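Long-range contacts in programmed cell death 6-interacting protein (Homo sapiens, PDB 5WA1), which acts, as ALIX, in multivesicular body biogenesis, membrane repair and cytokinesis, and through its Bro1 domain, the part crystallised here, binds CHMP4 proteins of ESCRT-III: residues A[112-118]-A[129-135]; A[203-208]-A[255-259]; A[24-28]-A[211-215]. All blocks are in the same frame, centred on the assembly; numbering follows the deposited sequence.

Contact 1 (A[112-118]-A[129-135])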
loop_
_atom_site.group_PDB
_atom_site.type_symbol
_atom_site.label_atom_id
_atom_site.label_comp_id
_atom_site.label_asym_id
_atom_site.label_seq_id
_atom_site.Cartn_x
_atom_site.Cartn_y
_atom_site.Cartn_z
ATOM N N LEU A 112 -21.486 19.976 -12.013
ATOM C CA LEU A 112 -20.376 19.931 -11.071
ATOM C C LEU A 112 -19.199 19.312 -11.797
ATOM O O LEU A 112 -19.297 18.170 -12.244
ATOM C CB LEU A 112 -20.726 19.103 -9.832
ATOM C CG LEU A 112 -21.063 19.815 -8.523
ATOM C CD1 LEU A 112 -21.333 18.787 -7.440
ATOM C CD2 LEU A 112 -19.932 20.738 -8.116
ATOM N N THR A 113 -18.098 20.051 -11.923
ATOM C CA THR A 113 -16.918 19.571 -12.635
ATOM C C THR A 113 -15.733 19.495 -11.681
ATOM O O THR A 113 -15.298 20.509 -11.125
ATOM C CB THR A 113 -16.582 20.463 -13.830
ATOM O OG1 THR A 113 -17.604 20.328 -14.827
ATOM C CG2 THR A 113 -15.245 20.055 -14.430
ATOM N N PHE A 114 -15.206 18.293 -11.507
ATOM C CA PHE A 114 -14.034 18.075 -10.676
ATOM C C PHE A 114 -12.811 17.965 -11.573
ATOM O O PHE A 114 -12.820 17.215 -12.558
ATOM C CB PHE A 114 -14.195 16.820 -9.823
ATOM C CG PHE A 114 -15.489 16.773 -9.063
ATOM C CD1 PHE A 114 -15.632 17.456 -7.865
ATOM C CD2 PHE A 114 -16.562 16.046 -9.550
ATOM C CE1 PHE A 114 -16.829 17.410 -7.164
ATOM C CE2 PHE A 114 -17.759 15.995 -8.860
ATOM C CZ PHE A 114 -17.893 16.677 -7.666
ATOM N N THR A 115 -11.780 18.736 -11.247
ATOM C CA THR A 115 -10.531 18.746 -11.993
ATOM C C THR A 115 -9.435 18.200 -11.097
ATOM O O THR A 115 -9.214 18.721 -10.001
ATOM C CB THR A 115 -10.187 20.157 -12.464
ATOM O OG1 THR A 115 -11.244 20.646 -13.294
ATOM C CG2 THR A 115 -8.890 20.150 -13.256
ATOM N N TRP A 116 -8.754 17.158 -11.569
ATOM C CA TRP A 116 -7.705 16.488 -10.815
ATOM C C TRP A 116 -6.468 16.349 -11.685
ATOM O O TRP A 116 -6.560 16.178 -12.905
ATOM C CB TRP A 116 -8.145 15.105 -10.339
ATOM C CG TRP A 116 -9.158 15.143 -9.247
ATOM C CD1 TRP A 116 -10.500 15.356 -9.377
ATOM C CD2 TRP A 116 -8.912 14.949 -7.849
ATOM N NE1 TRP A 116 -11.107 15.311 -8.144
ATOM C CE2 TRP A 116 -10.154 15.063 -7.189
ATOM C CE3 TRP A 116 -7.765 14.693 -7.092
ATOM C CZ2 TRP A 116 -10.280 14.926 -5.807
ATOM C CZ3 TRP A 116 -7.893 14.558 -5.717
ATOM C CH2 TRP A 116 -9.140 14.678 -5.092
ATOM N N LYS A 117 -5.332 16.443 -11.047
ATOM C CA LYS A 117 -4.072 16.337 -11.705
ATOM C C LYS A 117 -3.479 14.935 -11.510
ATOM O O LYS A 117 -3.767 14.271 -10.545
ATOM C CB LYS A 117 -3.168 17.375 -11.111
ATOM C CG LYS A 117 -1.934 17.656 -11.904
ATOM C CD LYS A 117 -1.039 18.583 -11.128
ATOM C CE LYS A 117 0.313 18.664 -11.792
ATOM N NZ LYS A 117 1.353 19.029 -10.802
ATOM N N ASP A 118 -2.672 14.483 -12.455
ATOM C CA ASP A 118 -2.054 13.165 -12.336
ATOM C C ASP A 118 -1.098 13.134 -11.151
ATOM O O ASP A 118 -0.323 14.070 -10.934
ATOM C CB ASP A 118 -1.308 12.809 -13.620
ATOM C CG ASP A 118 -0.933 11.340 -13.687
ATOM O OD1 ASP A 118 0.135 10.966 -13.151
ATOM O OD2 ASP A 118 -1.709 10.555 -14.274
ATOM N N SER A 129 0.641 20.818 -17.256
ATOM C CA SER A 129 0.514 19.621 -16.445
ATOM C C SER A 129 -0.515 18.668 -17.051
ATOM O O SER A 129 -1.230 18.999 -18.001
ATOM C CB SER A 129 0.128 19.980 -15.011
ATOM O OG SER A 129 -1.134 20.619 -14.965
ATOM N N VAL A 130 -0.580 17.468 -16.487
ATOM C CA VAL A 130 -1.512 16.438 -16.933
ATOM C C VAL A 130 -2.714 16.495 -16.000
ATOM O O VAL A 130 -2.670 16.002 -14.867
ATOM C CB VAL A 130 -0.859 15.053 -16.953
ATOM C CG1 VAL A 130 -1.859 14.004 -17.422
ATOM C CG2 VAL A 130 0.361 15.066 -17.860
ATOM N N LYS A 131 -3.794 17.109 -16.480
ATOM C CA LYS A 131 -5.023 17.299 -15.730
ATOM C C LYS A 131 -6.178 16.620 -16.451
ATOM O O LYS A 131 -6.126 16.377 -17.661
ATOM C CB LYS A 131 -5.340 18.791 -15.550
ATOM C CG LYS A 131 -4.316 19.579 -14.753
ATOM C CD LYS A 131 -4.727 21.044 -14.659
ATOM C CE LYS A 131 -3.829 21.826 -13.710
ATOM N NZ LYS A 131 -4.247 23.252 -13.600
ATOM N N LEU A 132 -7.231 16.320 -15.694
ATOM C CA LEU A 132 -8.476 15.820 -16.270
ATOM C C LEU A 132 -9.654 16.392 -15.493
ATOM O O LEU A 132 -9.679 16.326 -14.260
ATOM C CB LEU A 132 -8.519 14.288 -16.255
ATOM C CG LEU A 132 -9.866 13.658 -16.630
ATOM C CD1 LEU A 132 -10.323 14.105 -18.022
ATOM C CD2 LEU A 132 -9.797 12.140 -16.536
ATOM N N ALA A 133 -10.629 16.940 -16.214
ATOM C CA ALA A 133 -11.829 17.504 -15.614
ATOM C C ALA A 133 -13.046 16.741 -16.113
ATOM O O ALA A 133 -13.228 16.586 -17.324
ATOM C CB ALA A 133 -11.961 18.992 -15.937
ATOM N N LEU A 134 -13.870 16.259 -15.186
ATOM C CA LEU A 134 -15.065 15.506 -15.532
ATOM C C LEU A 134 -16.216 15.897 -14.619
ATOM O O LEU A 134 -16.023 16.128 -13.420
ATOM C CB LEU A 134 -14.824 13.997 -15.432
ATOM C CG LEU A 134 -13.872 13.390 -16.463
ATOM C CD1 LEU A 134 -13.590 11.940 -16.130
ATOM C CD2 LEU A 134 -14.461 13.519 -17.860
ATOM N N ALA A 135 -17.415 15.968 -15.197
ATOM C CA ALA A 135 -18.641 16.180 -14.424
ATOM C C ALA A 135 -19.192 14.819 -13.994
ATOM O O ALA A 135 -20.189 14.312 -14.515
ATOM C CB ALA A 135 -19.656 16.978 -15.241
#

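Contact 2 (A[203-208]-A[255-259])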
loop_
_atom_site.group_PDB
_atom_site.type_symbol
_atom_site.label_atom_id
_atom_site.label_comp_id
_atom_site.label_asym_id
_atom_site.label_seq_id
_atom_site.Cartn_x
_atom_site.Cartn_y
_atom_site.Cartn_z
ATOM N N ASP A 203 -4.264 -0.553 -14.581
ATOM C CA ASP A 203 -2.924 -1.137 -14.548
ATOM C C ASP A 203 -2.063 -0.501 -13.461
ATOM O O ASP A 203 -1.342 -1.198 -12.741
ATOM C CB ASP A 203 -2.257 -0.995 -15.913
ATOM C CG ASP A 203 -2.557 -2.163 -16.825
ATOM O OD1 ASP A 203 -3.592 -2.828 -16.608
ATOM O OD2 ASP A 203 -1.757 -2.421 -17.752
ATOM N N THR A 204 -2.133 0.823 -13.325
ATOM C CA THR A 204 -1.313 1.505 -12.331
ATOM C C THR A 204 -1.759 1.171 -10.913
ATOM O O THR A 204 -0.924 0.865 -10.054
ATOM C CB THR A 204 -1.357 3.016 -12.557
ATOM O OG1 THR A 204 -0.937 3.310 -13.893
ATOM C CG2 THR A 204 -0.439 3.723 -11.569
ATOM N N VAL A 205 -3.069 1.250 -10.636
ATOM C CA VAL A 205 -3.523 1.043 -9.263
ATOM C C VAL A 205 -3.479 -0.433 -8.896
ATOM O O VAL A 205 -3.323 -0.778 -7.721
ATOM C CB VAL A 205 -4.926 1.640 -9.031
ATOM C CG1 VAL A 205 -4.838 3.164 -8.890
ATOM C CG2 VAL A 205 -5.889 1.250 -10.145
ATOM N N GLY A 206 -3.596 -1.329 -9.877
ATOM C CA GLY A 206 -3.341 -2.732 -9.599
ATOM C C GLY A 206 -1.918 -2.978 -9.134
ATOM O O GLY A 206 -1.679 -3.766 -8.212
ATOM N N THR A 207 -0.948 -2.302 -9.755
ATOM C CA THR A 207 0.437 -2.478 -9.321
ATOM C C THR A 207 0.664 -1.846 -7.952
ATOM O O THR A 207 1.320 -2.437 -7.092
ATOM C CB THR A 207 1.406 -1.899 -10.355
ATOM O OG1 THR A 207 1.310 -2.654 -11.567
ATOM C CG2 THR A 207 2.848 -1.970 -9.849
ATOM N N LEU A 208 0.125 -0.645 -7.731
ATOM C CA LEU A 208 0.214 -0.034 -6.410
ATOM C C LEU A 208 -0.419 -0.924 -5.347
ATOM O O LEU A 208 0.083 -1.004 -4.222
ATOM C CB LEU A 208 -0.468 1.340 -6.412
ATOM C CG LEU A 208 0.205 2.400 -7.289
ATOM C CD1 LEU A 208 -0.657 3.660 -7.351
ATOM C CD2 LEU A 208 1.583 2.720 -6.743
ATOM N N LYS A 255 7.143 -0.731 -17.824
ATOM C CA LYS A 255 6.347 0.473 -17.627
ATOM C C LYS A 255 7.207 1.537 -16.964
ATOM O O LYS A 255 8.060 1.227 -16.130
ATOM C CB LYS A 255 5.118 0.187 -16.754
ATOM C CG LYS A 255 4.245 -0.962 -17.235
ATOM C CD LYS A 255 3.086 -0.466 -18.079
ATOM C CE LYS A 255 2.172 -1.604 -18.489
ATOM N NZ LYS A 255 1.113 -1.153 -19.439
ATOM N N ASP A 256 6.996 2.789 -17.342
ATOM C CA ASP A 256 7.693 3.905 -16.716
ATOM C C ASP A 256 6.693 4.906 -16.157
ATOM O O ASP A 256 6.868 6.122 -16.268
ATOM C CB ASP A 256 8.645 4.583 -17.693
ATOM C CG ASP A 256 9.664 5.460 -16.991
ATOM O OD1 ASP A 256 10.220 5.025 -15.957
ATOM O OD2 ASP A 256 9.895 6.594 -17.468
ATOM N N THR A 257 5.622 4.402 -15.554
ATOM C CA THR A 257 4.591 5.311 -15.073
ATOM C C THR A 257 4.834 5.709 -13.622
ATOM O O THR A 257 4.630 6.871 -13.256
ATOM C CB THR A 257 3.212 4.675 -15.265
ATOM O OG1 THR A 257 3.092 3.501 -14.462
ATOM C CG2 THR A 257 3.030 4.279 -16.709
ATOM N N LEU A 258 5.319 4.777 -12.798
ATOM C CA LEU A 258 5.621 5.082 -11.410
ATOM C C LEU A 258 6.952 5.822 -11.309
ATOM O O LEU A 258 7.752 5.807 -12.247
ATOM C CB LEU A 258 5.645 3.797 -10.587
ATOM C CG LEU A 258 4.282 3.108 -10.524
ATOM C CD1 LEU A 258 4.359 1.827 -9.690
ATOM C CD2 LEU A 258 3.208 4.073 -9.975
ATOM N N PRO A 259 7.201 6.503 -10.187
ATOM C CA PRO A 259 8.472 7.220 -10.025
ATOM C C PRO A 259 9.672 6.291 -10.174
ATOM O O PRO A 259 9.593 5.085 -9.927
ATOM C CB PRO A 259 8.379 7.787 -8.605
ATOM C CG PRO A 259 6.900 7.933 -8.368
ATOM C CD PRO A 259 6.275 6.765 -9.064
HETATM O O HOH W 1 1.049 2.408 -15.342
#

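Contact 3 (A[24-28]-A[211-215])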
loop_
_atom_site.group_PDB
_atom_site.type_symbol
_atom_site.label_atom_id
_atom_site.label_comp_id
_atom_site.label_asym_id
_atom_site.label_seq_id
_atom_site.Cartn_x
_atom_site.Cartn_y
_atom_site.Cartn_z
ATOM N N THR A 24 13.214 1.823 3.783
ATOM C CA THR A 24 13.172 2.022 2.336
ATOM C C THR A 24 11.820 1.626 1.757
ATOM O O THR A 24 11.747 0.834 0.813
ATOM C CB THR A 24 14.278 1.219 1.656
ATOM O OG1 THR A 24 14.149 -0.162 2.012
ATOM C CG2 THR A 24 15.648 1.717 2.082
ATOM N N PHE A 25 10.745 2.188 2.301
ATOM C CA PHE A 25 9.387 1.830 1.924
ATOM C C PHE A 25 8.831 2.804 0.892
ATOM O O PHE A 25 9.152 3.993 0.891
ATOM C CB PHE A 25 8.480 1.801 3.160
ATOM C CG PHE A 25 8.667 0.573 4.006
ATOM C CD1 PHE A 25 9.627 0.541 5.002
ATOM C CD2 PHE A 25 7.897 -0.560 3.785
ATOM C CE1 PHE A 25 9.811 -0.599 5.773
ATOM C CE2 PHE A 25 8.074 -1.703 4.550
ATOM C CZ PHE A 25 9.034 -1.721 5.545
ATOM N N ILE A 26 8.017 2.277 -0.003
ATOM C CA ILE A 26 7.418 3.059 -1.074
ATOM C C ILE A 26 6.105 3.638 -0.569
ATOM O O ILE A 26 5.308 2.932 0.060
ATOM C CB ILE A 26 7.193 2.191 -2.319
ATOM C CG1 ILE A 26 8.534 1.681 -2.860
ATOM C CG2 ILE A 26 6.423 2.976 -3.400
ATOM C CD1 ILE A 26 8.377 0.502 -3.810
ATOM N N SER A 27 5.890 4.927 -0.822
ATOM C CA SER A 27 4.610 5.575 -0.591
ATOM C C SER A 27 4.241 6.371 -1.836
ATOM O O SER A 27 5.054 6.573 -2.741
ATOM C CB SER A 27 4.643 6.479 0.646
ATOM O OG SER A 27 5.607 7.499 0.498
ATOM N N VAL A 28 2.993 6.823 -1.880
ATOM C CA VAL A 28 2.408 7.422 -3.073
ATOM C C VAL A 28 2.046 8.868 -2.759
ATOM O O VAL A 28 1.471 9.152 -1.703
ATOM C CB VAL A 28 1.171 6.632 -3.538
ATOM C CG1 VAL A 28 0.580 7.238 -4.803
ATOM C CG2 VAL A 28 1.539 5.164 -3.757
ATOM N N ILE A 211 2.112 -3.544 -4.510
ATOM C CA ILE A 211 3.238 -2.992 -3.755
ATOM C C ILE A 211 2.868 -2.831 -2.280
ATOM O O ILE A 211 3.652 -3.165 -1.381
ATOM C CB ILE A 211 3.690 -1.653 -4.368
ATOM C CG1 ILE A 211 4.288 -1.870 -5.755
ATOM C CG2 ILE A 211 4.671 -0.939 -3.426
ATOM C CD1 ILE A 211 4.538 -0.575 -6.530
ATOM N N MET A 212 1.670 -2.302 -2.012
ATOM C CA MET A 212 1.239 -2.113 -0.630
ATOM C C MET A 212 1.018 -3.443 0.065
ATOM O O MET A 212 1.294 -3.582 1.263
ATOM C CB MET A 212 -0.052 -1.279 -0.592
ATOM C CG MET A 212 0.091 0.122 -1.171
ATOM S SD MET A 212 1.335 1.104 -0.299
ATOM C CE MET A 212 2.148 1.961 -1.649
ATOM N N LEU A 213 0.509 -4.434 -0.663
ATOM C CA LEU A 213 0.361 -5.754 -0.069
ATOM C C LEU A 213 1.719 -6.355 0.285
ATOM O O LEU A 213 1.876 -6.953 1.354
ATOM C CB LEU A 213 -0.410 -6.673 -1.012
ATOM C CG LEU A 213 -0.903 -7.975 -0.377
ATOM C CD1 LEU A 213 -2.061 -7.701 0.572
ATOM C CD2 LEU A 213 -1.305 -8.967 -1.453
ATOM N N ALA A 214 2.715 -6.199 -0.601
ATOM C CA ALA A 214 4.070 -6.669 -0.303
ATOM C C ALA A 214 4.627 -5.996 0.939
ATOM O O ALA A 214 5.292 -6.635 1.760
ATOM C CB ALA A 214 5.001 -6.399 -1.489
ATOM N N GLN A 215 4.384 -4.692 1.084
ATOM C CA GLN A 215 4.950 -3.990 2.219
ATOM C C GLN A 215 4.240 -4.377 3.503
ATOM O O GLN A 215 4.881 -4.454 4.557
ATOM C CB GLN A 215 4.932 -2.481 1.956
ATOM C CG GLN A 215 5.929 -2.177 0.833
ATOM C CD GLN A 215 6.146 -0.708 0.496
ATOM O OE1 GLN A 215 7.230 -0.344 0.044
ATOM N NE2 GLN A 215 5.121 0.133 0.674
HETATM O O HOH W 2 9.792 -1.071 -0.232
#

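Contact 1 (A[112-118]-A[129-135])
Thr115 and Ala133 face each other across an antiparallel beta hairpin of the Bro1 domain, in a non-hydrogen-bonded pair. The Thr115 hydroxyl comes in alongside the partner strand: OG1 stands beside the backbone N, opposite the carbonyl carbon (chi1 -59°), and rests 3.2 Å from Ala133 CB. Thr113, two residues earlier and just before the strand, brings its methyl CG2 to Ala133 CB at 3.8 Å, so both threonines touch the one alanine methyl. At the other end of this face Lys117 sends CG away from its own N (chi1 -165°) and stays extended, running past Val130 O and toward Ser129. The close approach of Lys117 CE to Ser129 CB is doubtful, as Ser129 is poorly ordered. Lys117 and Lys131 touch through their CG methylenes while the ammonium end of Lys131 leads away.

Phe114, Trp116, Leu132 and Leu134 occupy the opposite face. The rings of Phe114 and Trp116 lean toward the helices: the indole lies edge-to-face with Tyr139, and its NE1 is hydrogen-bonded to Glu140 of helix 137-157. The backbone bonds follow the two hydrogen-bonded pairs, Phe114 with Leu134 and Trp116 with Leu132, as in Leu132 N to Trp116 O at 2.9 Å. A further bond, Asp118 N to Val130 O at 2.9 Å, extends the pairing beyond the strands, while the Asp118 carboxylate turns to the backbone amides of Phe120, Asp121 and Asp199. The other edge of 114-117 is backbone-bonded to Lys32 and Ser34. The chemistry is thus divided by face: threonine, alanine and lysine methylenes on one, aromatic and leucine side chains on the other, with backbone bonds supplying the polar hold between the strands.

Contact 2 (A[203-208]-A[255-259])
Leu258 points its isobutyl group at helix 202-226 and meets three of its side chains with the two methyls. CD2 touches Leu208 CD2 at 3.9 Å and Thr204 CG2 at 4.0 Å, while CD1 approaches Thr207 CG2 at 4.1 Å. The leucines are set at a slant and meet through their ends, whereas Thr204 and Leu258 lie side by side, pointing opposite ways. The first torsion of Thr204 (chi1 -56°) places CG2 opposite the backbone N, against the leucine, and OG1 toward a water. The water donates to Thr204 OG1 at 2.6 Å and also bonds Thr257 OG1 at 2.5 Å, bridging hydroxyls too far apart to bond directly. Thr204 OG1 is held as well by Val198 O, and Thr207 OG1 by Gln251 OE1.

Asp203 and Lys255 stand nearly perpendicular, with NZ 3.6 Å from OD2 in a long, exposed salt bridge; the lysine also touches a crystal neighbour. The contact thus passes from an outer ion pair through a bridging water to an apolar patch around Leu258 and Leu208.

It joins the 255-259 loop, between helices 231-252 and 262-287, to the N-terminal part of helix 202-226 in the helical Bro1 domain, within the region that interacts with CHMP4A, CHMP4B and CHMP4C. Phe120 packs on Thr204 and Leu258, while Phe181 of helix 164-191 and Phe146 of helix 137-157 meet Leu208.

Contact 3 (A[24-28]-A[211-215])
With chi1 at -68° and chi2 at -175°, the Gln215 side chain extends from helix 202-226 and sets its amide against the backbone of Ile26. The side-chain amide pairs with the backbone N-H and C=O of Ile26 through two hydrogen bonds, holding an extended N-terminal segment that lies along the helical core of the Bro1 domain. Gln215 OE1 accepts a nearly straight bond from Ile26 N at 2.7 Å, in the carbonyl plane and on a lone pair. NE2 of Gln215 returns an equally straight bond to Ile26 O at 2.9 Å, also on a lone pair and in the plane of the glutamine amide. The backbone N-H and C=O of Ile26 are both met by one side chain, and the pair of bonds fixes which way the amide is flipped.

Phe25 flanks this pairing. Its ring and the Gln215 amide are turned 63° apart, and the glutamine meets the ring at its edge, with CD 3.7 Å from Phe25 CD2; Lys269 makes a cation-pi contact with the same ring. Beyond the amide, Ile26 runs nearly perpendicular to Ile211, CD1 touching Ile211 CG2 at 4.0 Å. Met212 is bent at chi2 and chi3, which carries its methyl CE back toward the segment, 3.9 Å from Val28 CG2. Thr24 O, in a less ordered residue, is bonded by Lys269 NZ and by a water, which also donates to Gln215 OE1 at 2.7 Å.

From the N terminus, residues 24-28 come first, and contact 3 closes at 211-215, spanning 182 intervening residues. Within that span the short hairpin of contact 1 opens and closes, its strands joined through a 10-residue connection. Contact 2 then starts at 203-208, before contact 3 has closed, and ends at 255-259, so these two loops cross. Both use helix 202-226, and they touch where Leu208 meets Val28 and Leu258 meets Ile211. Contact 1 stands apart, its centre about 20 Å from that of contact 2. Contacts 2 and 3 fasten the 255-259 loop and the N-terminal segment to helix 202-226, while contact 1 joins the hairpin strands to each other.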